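Local coordinates for protein CAMP factor (Mobiluncus curtisii, PDB 6JLC) that probably acts as a secreted pore-forming toxin that contributes to the co-haemolytic CAMP reaction on red blood cells, at residues Leu6-Asn19 with Ala48-Gly60. Residues are numbered along the deposited sequence; the frame is centred on the assembly and turned at random.
Sequences LTPSEAQSAIDDIN and ATELTQSLAVVAG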
ATOM      1  N   LEU A   6      28.839  13.822  -6.295  1.00 44.96           N
ATOM      2  CA  LEU A   6      27.647  13.117  -6.756  1.00 43.03           C
ATOM      3  C   LEU A   6      27.644  13.335  -8.242  1.00 38.21           C
ATOM      4  O   LEU A   6      27.486  14.428  -8.691  1.00 39.16           O
ATOM      5  CB  LEU A   6      26.367  13.663  -6.176  1.00 43.37           C
ATOM      6  CG  LEU A   6      25.088  12.900  -6.480  1.00 41.13           C
ATOM      7  CD1 LEU A   6      25.137  11.470  -6.022  1.00 44.56           C
ATOM      8  CD2 LEU A   6      23.859  13.566  -5.930  1.00 38.04           C
ATOM      9  N   THR A   7      27.847  12.278  -8.998  1.00 39.20           N
ATOM     10  CA  THR A   7      27.894  12.396 -10.441  1.00 34.78           C
ATOM     11  C   THR A   7      26.522  12.424 -11.092  1.00 35.44           C
ATOM     12  O   THR A   7      25.574  11.992 -10.511  1.00 30.77           O
ATOM     13  CB  THR A   7      28.651  11.222 -11.055  1.00 37.91           C
ATOM     14  OG1 THR A   7      27.914  10.036 -10.856  1.00 37.62           O
ATOM     15  CG2 THR A   7      29.957  11.063 -10.426  1.00 41.67           C
ATOM     16  N   PRO A   8      26.444  12.938 -12.311  1.00 31.68           N
ATOM     17  CA  PRO A   8      25.138  12.923 -12.990  1.00 30.36           C
ATOM     18  C   PRO A   8      24.520  11.538 -13.056  1.00 31.39           C
ATOM     19  O   PRO A   8      23.304  11.382 -12.867  1.00 29.28           O
ATOM     20  CB  PRO A   8      25.473  13.468 -14.390  1.00 33.21           C
ATOM     21  CG  PRO A   8      26.640  14.345 -14.164  1.00 37.39           C
ATOM     22  CD  PRO A   8      27.456  13.684 -13.082  1.00 36.28           C
ATOM     23  N   SER A   9      25.332  10.517 -13.320  1.00 28.71           N
ATOM     24  CA  SER A   9      24.794   9.166 -13.413  1.00 29.28           C
ATOM     25  C   SER A   9      24.233   8.711 -12.073  1.00 27.99           C
ATOM     26  O   SER A   9      23.120   8.174 -11.997  1.00 30.89           O
ATOM     27  CB  SER A   9      25.877   8.203 -13.902  1.00 39.93           C
ATOM     28  OG  SER A   9      25.341   6.904 -14.044  1.00 47.85           O
ATOM     29  N   GLU A  10      25.001   8.910 -11.003  1.00 31.03           N
ATOM     30  CA  GLU A  10      24.516   8.586  -9.663  1.00 33.34           C
ATOM     31  C   GLU A  10      23.237   9.350  -9.336  1.00 31.03           C
ATOM     32  O   GLU A  10      22.306   8.784  -8.748  1.00 28.60           O
ATOM     33  CB  GLU A  10      25.603   8.891  -8.631  1.00 31.41           C
ATOM     34  CG  GLU A  10      26.865   8.032  -8.782  1.00 39.70           C
ATOM     35  CD  GLU A  10      28.028   8.508  -7.910  1.00 46.07           C
ATOM     36  OE1 GLU A  10      28.012   9.673  -7.439  1.00 40.27           O
ATOM     37  OE2 GLU A  10      28.963   7.704  -7.696  1.00 54.77           O
ATOM     38  N   ALA A  11      23.168  10.633  -9.719  1.00 29.48           N
ATOM     39  CA  ALA A  11      21.952  11.416  -9.487  1.00 28.19           C
ATOM     40  C   ALA A  11      20.768  10.838 -10.251  1.00 28.74           C
ATOM     41  O   ALA A  11      19.651  10.790  -9.723  1.00 23.06           O
ATOM     42  CB  ALA A  11      22.171  12.877  -9.886  1.00 26.33           C
ATOM     43  N   GLN A  12      20.985  10.388 -11.499  1.00 23.82           N
ATOM     44  CA  GLN A  12      19.874   9.807 -12.248  1.00 26.52           C
ATOM     45  C   GLN A  12      19.412   8.492 -11.630  1.00 24.50           C
ATOM     46  O   GLN A  12      18.210   8.209 -11.607  1.00 25.53           O
ATOM     47  CB  GLN A  12      20.250   9.587 -13.715  1.00 25.47           C
ATOM     48  CG  GLN A  12      19.076   9.076 -14.536  1.00 25.98           C
ATOM     49  CD  GLN A  12      17.939  10.079 -14.596  1.00 31.04           C
ATOM     50  OE1 GLN A  12      18.156  11.252 -14.890  1.00 27.98           O
ATOM     51  NE2 GLN A  12      16.725   9.627 -14.303  1.00 29.34           N
ATOM     52  N   SER A  13      20.350   7.667 -11.135  1.00 26.42           N
ATOM     53  CA  SER A  13      19.952   6.421 -10.480  1.00 27.54           C
ATOM     54  C   SER A  13      19.081   6.707  -9.271  1.00 27.60           C
ATOM     55  O   SER A  13      18.088   6.012  -9.031  1.00 26.67           O
ATOM     56  CB  SER A  13      21.174   5.605 -10.038  1.00 28.49           C
ATOM     57  OG  SER A  13      22.058   5.371 -11.109  1.00 41.07           O
ATOM     58  N   ALA A  14      19.457   7.724  -8.489  1.00 28.43           N
ATOM     59  CA  ALA A  14      18.665   8.113  -7.330  1.00 26.91           C
ATOM     60  C   ALA A  14      17.263   8.528  -7.752  1.00 25.14           C
ATOM     61  O   ALA A  14      16.270   8.110  -7.145  1.00 26.61           O
ATOM     62  CB  ALA A  14      19.369   9.246  -6.578  1.00 22.92           C
ATOM     63  N   ILE A  15      17.165   9.355  -8.800  1.00 25.88           N
ATOM     64  CA  ILE A  15      15.857   9.739  -9.335  1.00 25.14           C
ATOM     65  C   ILE A  15      15.031   8.503  -9.655  1.00 26.99           C
ATOM     66  O   ILE A  15      13.862   8.386  -9.263  1.00 26.36           O
ATOM     67  CB  ILE A  15      16.024  10.628 -10.586  1.00 24.28           C
ATOM     68  CG1 ILE A  15      16.601  11.985 -10.189  1.00 22.98           C
ATOM     69  CG2 ILE A  15      14.676  10.791 -11.309  1.00 22.62           C
ATOM     70  CD1 ILE A  15      16.939  12.875 -11.368  1.00 29.19           C
ATOM     71  N   ASP A  16      15.621   7.571 -10.413  1.00 22.69           N
ATOM     72  CA  ASP A  16      14.883   6.375 -10.806  1.00 28.76           C
ATOM     73  C   ASP A  16      14.413   5.594  -9.584  1.00 28.59           C
ATOM     74  O   ASP A  16      13.285   5.080  -9.566  1.00 25.84           O
ATOM     75  CB  ASP A  16      15.746   5.471 -11.692  1.00 31.85           C
ATOM     76  CG  ASP A  16      16.137   6.123 -13.017  1.00 34.45           C
ATOM     77  OD1 ASP A  16      15.532   7.149 -13.396  1.00 32.09           O
ATOM     78  OD2 ASP A  16      17.066   5.604 -13.674  1.00 32.05           O
ATOM     79  N   ASP A  17      15.279   5.468  -8.567  1.00 27.95           N
ATOM     80  CA  ASP A  17      14.911   4.719  -7.363  1.00 30.21           C
ATOM     81  C   ASP A  17      13.782   5.404  -6.617  1.00 26.64           C
ATOM     82  O   ASP A  17      12.879   4.739  -6.088  1.00 26.17           O
ATOM     83  CB  ASP A  17      16.113   4.561  -6.427  1.00 26.06           C
ATOM     84  CG  ASP A  17      17.215   3.703  -7.026  1.00 36.31           C
ATOM     85  OD1 ASP A  17      16.939   2.982  -8.012  1.00 34.76           O
ATOM     86  OD2 ASP A  17      18.349   3.763  -6.510  1.00 38.10           O
ATOM     87  N   ILE A  18      13.825   6.733  -6.551  1.00 26.08           N
ATOM     88  CA  ILE A  18      12.760   7.476  -5.888  1.00 25.76           C
ATOM     89  C   ILE A  18      11.446   7.291  -6.638  1.00 29.49           C
ATOM     90  O   ILE A  18      10.404   6.996  -6.040  1.00 26.85           O
ATOM     91  CB  ILE A  18      13.138   8.961  -5.774  1.00 24.70           C
ATOM     92  CG1 ILE A  18      14.320   9.127  -4.811  1.00 26.35           C
ATOM     93  CG2 ILE A  18      11.937   9.770  -5.317  1.00 28.75           C
ATOM     94  CD1 ILE A  18      15.041  10.438  -4.979  1.00 25.71           C
ATOM     95  N   ASN A  19      11.478   7.439  -7.964  1.00 27.68           N
ATOM     96  CA  ASN A  19      10.239   7.317  -8.731  1.00 30.68           C
ATOM     97  C   ASN A  19       9.646   5.914  -8.621  1.00 27.99           C
ATOM     98  O   ASN A  19       8.421   5.756  -8.515  1.00 30.73           O
ATOM     99  CB  ASN A  19      10.484   7.702 -10.188  1.00 33.53           C
ATOM    100  CG  ASN A  19      10.704   9.196 -10.358  1.00 37.25           C
ATOM    101  OD1 ASN A  19      10.191   9.999  -9.577  1.00 36.65           O
ATOM    102  ND2 ASN A  19      11.462   9.575 -11.379  1.00 37.03           N
ATOM    103  N   ALA A  48       9.219  13.980  -2.449  1.00 24.05           N
ATOM    104  CA  ALA A  48       9.880  13.190  -3.480  1.00 24.43           C
ATOM    105  C   ALA A  48      10.087  14.016  -4.739  1.00 27.67           C
ATOM    106  O   ALA A  48      11.137  13.938  -5.392  1.00 24.44           O
ATOM    107  CB  ALA A  48       9.047  11.944  -3.783  1.00 26.07           C
ATOM    108  N   THR A  49       9.096  14.844  -5.072  1.00 27.96           N
ATOM    109  CA  THR A  49       9.216  15.733  -6.216  1.00 27.22           C
ATOM    110  C   THR A  49      10.324  16.755  -6.020  1.00 28.13           C
ATOM    111  O   THR A  49      11.113  17.008  -6.938  1.00 28.06           O
ATOM    112  CB  THR A  49       7.870  16.412  -6.456  1.00 31.35           C
ATOM    113  OG1 THR A  49       6.902  15.399  -6.754  1.00 35.57           O
ATOM    114  CG2 THR A  49       7.968  17.364  -7.629  1.00 37.57           C
ATOM    115  N   GLU A  50      10.402  17.360  -4.834  1.00 25.36           N
ATOM    116  CA  GLU A  50      11.480  18.307  -4.576  1.00 27.91           C
ATOM    117  C   GLU A  50      12.832  17.618  -4.663  1.00 25.42           C
ATOM    118  O   GLU A  50      13.801  18.195  -5.172  1.00 27.90           O
ATOM    119  CB  GLU A  50      11.293  18.950  -3.195  1.00 27.49           C
ATOM    120  CG  GLU A  50      10.077  19.837  -3.132  1.00 32.11           C
ATOM    121  CD  GLU A  50       9.828  20.426  -1.753  1.00 35.74           C
ATOM    122  OE1 GLU A  50      10.556  20.085  -0.790  1.00 33.77           O
ATOM    123  OE2 GLU A  50       8.883  21.231  -1.641  1.00 39.97           O
ATOM    124  N   LEU A  51      12.917  16.387  -4.157  1.00 24.77           N
ATOM    125  CA  LEU A  51      14.185  15.668  -4.158  1.00 26.33           C
ATOM    126  C   LEU A  51      14.632  15.341  -5.587  1.00 25.04           C
ATOM    127  O   LEU A  51      15.798  15.551  -5.946  1.00 26.53           O
ATOM    128  CB  LEU A  51      14.045  14.402  -3.307  1.00 25.30           C
ATOM    129  CG  LEU A  51      15.271  13.581  -2.941  1.00 26.92           C
ATOM    130  CD1 LEU A  51      16.298  14.471  -2.286  1.00 28.13           C
ATOM    131  CD2 LEU A  51      14.860  12.449  -2.002  1.00 26.42           C
ATOM    132  N   THR A  52      13.716  14.872  -6.432  1.00 26.13           N
ATOM    133  CA  THR A  52      14.137  14.534  -7.788  1.00 27.81           C
ATOM    134  C   THR A  52      14.443  15.788  -8.597  1.00 26.54           C
ATOM    135  O   THR A  52      15.306  15.755  -9.478  1.00 29.02           O
ATOM    136  CB  THR A  52      13.082  13.665  -8.483  1.00 28.13           C
ATOM    137  OG1 THR A  52      11.833  14.345  -8.504  1.00 30.42           O
ATOM    138  CG2 THR A  52      12.902  12.327  -7.749  1.00 27.07           C
ATOM    139  N   GLN A  53      13.782  16.909  -8.294  1.00 28.23           N
ATOM    140  CA  GLN A  53      14.120  18.165  -8.961  1.00 31.45           C
ATOM    141  C   GLN A  53      15.527  18.616  -8.593  1.00 30.79           C
ATOM    142  O   GLN A  53      16.275  19.108  -9.448  1.00 30.52           O
ATOM    143  CB  GLN A  53      13.097  19.250  -8.602  1.00 33.94           C
ATOM    144  CG  GLN A  53      11.824  19.197  -9.450  1.00 41.70           C
ATOM    145  CD  GLN A  53      10.636  19.910  -8.810  1.00 53.87           C
ATOM    146  OE1 GLN A  53      10.723  20.430  -7.692  1.00 44.80           O
ATOM    147  NE2 GLN A  53       9.511  19.928  -9.524  1.00 52.38           N
ATOM    148  N   SER A  54      15.904  18.464  -7.323  1.00 26.28           N
ATOM    149  CA  SER A  54      17.264  18.796  -6.921  1.00 24.91           C
ATOM    150  C   SER A  54      18.264  17.843  -7.562  1.00 32.02           C
ATOM    151  O   SER A  54      19.357  18.259  -7.971  1.00 31.20           O
ATOM    152  CB  SER A  54      17.395  18.752  -5.402  1.00 32.28           C
ATOM    153  OG  SER A  54      18.694  19.150  -5.017  1.00 37.43           O
ATOM    154  N   LEU A  55      17.913  16.559  -7.641  1.00 25.10           N
ATOM    155  CA  LEU A  55      18.791  15.599  -8.306  1.00 28.06           C
ATOM    156  C   LEU A  55      18.872  15.868  -9.801  1.00 27.83           C
ATOM    157  O   LEU A  55      19.931  15.681 -10.416  1.00 30.49           O
ATOM    158  CB  LEU A  55      18.299  14.179  -8.052  1.00 21.95           C
ATOM    159  CG  LEU A  55      18.562  13.636  -6.638  1.00 25.50           C
ATOM    160  CD1 LEU A  55      17.604  12.498  -6.341  1.00 24.10           C
ATOM    161  CD2 LEU A  55      19.988  13.182  -6.492  1.00 26.15           C
ATOM    162  N   ALA A  56      17.755  16.283 -10.409  1.00 25.28           N
ATOM    163  CA  ALA A  56      17.743  16.523 -11.848  1.00 30.09           C
ATOM    164  C   ALA A  56      18.700  17.640 -12.223  1.00 32.05           C
ATOM    165  O   ALA A  56      19.239  17.656 -13.340  1.00 34.61           O
ATOM    166  CB  ALA A  56      16.325  16.845 -12.326  1.00 28.97           C
ATOM    167  N   VAL A  57      18.920  18.583 -11.307  1.00 28.18           N
ATOM    168  CA  VAL A  57      19.888  19.643 -11.548  1.00 32.14           C
ATOM    169  C   VAL A  57      21.277  19.053 -11.737  1.00 34.26           C
ATOM    170  O   VAL A  57      22.014  19.444 -12.652  1.00 38.28           O
ATOM    171  CB  VAL A  57      19.846  20.657 -10.388  1.00 40.89           C
ATOM    172  CG1 VAL A  57      21.018  21.601 -10.459  1.00 36.62           C
ATOM    173  CG2 VAL A  57      18.521  21.414 -10.407  1.00 44.98           C
ATOM    174  N   VAL A  58      21.646  18.084 -10.889  1.00 28.28           N
ATOM    175  CA  VAL A  58      22.950  17.438 -11.017  1.00 31.80           C
ATOM    176  C   VAL A  58      22.983  16.553 -12.258  1.00 28.87           C
ATOM    177  O   VAL A  58      23.957  16.570 -13.025  1.00 30.38           O
ATOM    178  CB  VAL A  58      23.279  16.629  -9.747  1.00 33.13           C
ATOM    179  CG1 VAL A  58      24.574  15.835  -9.935  1.00 27.22           C
ATOM    180  CG2 VAL A  58      23.360  17.543  -8.514  1.00 35.71           C
ATOM    181  N   ALA A  59      21.931  15.757 -12.477  1.00 27.12           N
ATOM    182  CA  ALA A  59      21.922  14.876 -13.645  1.00 29.41           C
ATOM    183  C   ALA A  59      22.010  15.670 -14.942  1.00 36.84           C
ATOM    184  O   ALA A  59      22.559  15.177 -15.939  1.00 35.46           O
ATOM    185  CB  ALA A  59      20.671  14.001 -13.647  1.00 30.15           C
ATOM    186  N   GLY A  60      21.490  16.900 -14.943  1.00 30.36           N
ATOM    187  CA  GLY A  60      21.532  17.787 -16.095  1.00 29.16           C
ATOM    188  C   GLY A  60      22.841  18.509 -16.299  1.00 31.45           C
ATOM    189  O   GLY A  60      22.979  19.272 -17.262  1.00 31.40           O
TER
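Leu6 lays its CD2 methyl against CD2 of Leu55, the two side chains crossing at about a right angle, where the first two helices of this all-helical C-terminal portion of the CAMP factor pack as an antiparallel pair with knobs-into-holes interlocking. The axes of segments 8-19 and 48-59 approach to 7.8 Å, their N-to-C directions 153° apart. Thr7 caps the first helix: its OG1 accepts from Glu10 N while its own N returns a bond to Glu10 OE1, a capping box at the helix start. Pro8 rests CB and CG against the last turn of the partner, with CG 3.7 Å from Val58 O. The small side chain of Ala11 lets the backbones come close; its CB lies 3.6 Å from Leu55 O and also meets CG1 of Val58. The Gln12 chain, bent at chi2 (63°), swings OE1 to within 3.9 Å of Ala59 CB, and its NE2 bonds to Asp16 OD1 one turn on. Ala14 then forms, with Ala11, Ile15 and Ile18, the hole that receives Leu55, and its CB is 3.7 Å from Leu55 CD1. Ile15 slides past Leu55 in the opposite direction, Ile15 CG1 touching Leu55 CB at 3.5 Å, and its CD1 ends over the backbone of Ala56. Ile18 answers as the reciprocal knob among Ala48, Leu51, Thr52 and Leu55. Helix 68-91 adjoins this buried side, where Thr75 touches Ile18 and Leu51, and Ile71 touches Leu55. With CG1 anti to the carbonyl carbon (chi1 -67°), Ile18 sends CD1 against both Leu51 CD2 and Leu55 CD1, while CG2, anti to the backbone N, faces Ala48 CB and Thr52 CG2. No hydrogen bond spans the two helices; Ile18 CD1 meets Leu55 CD1 tip to tip at 3.6 Å.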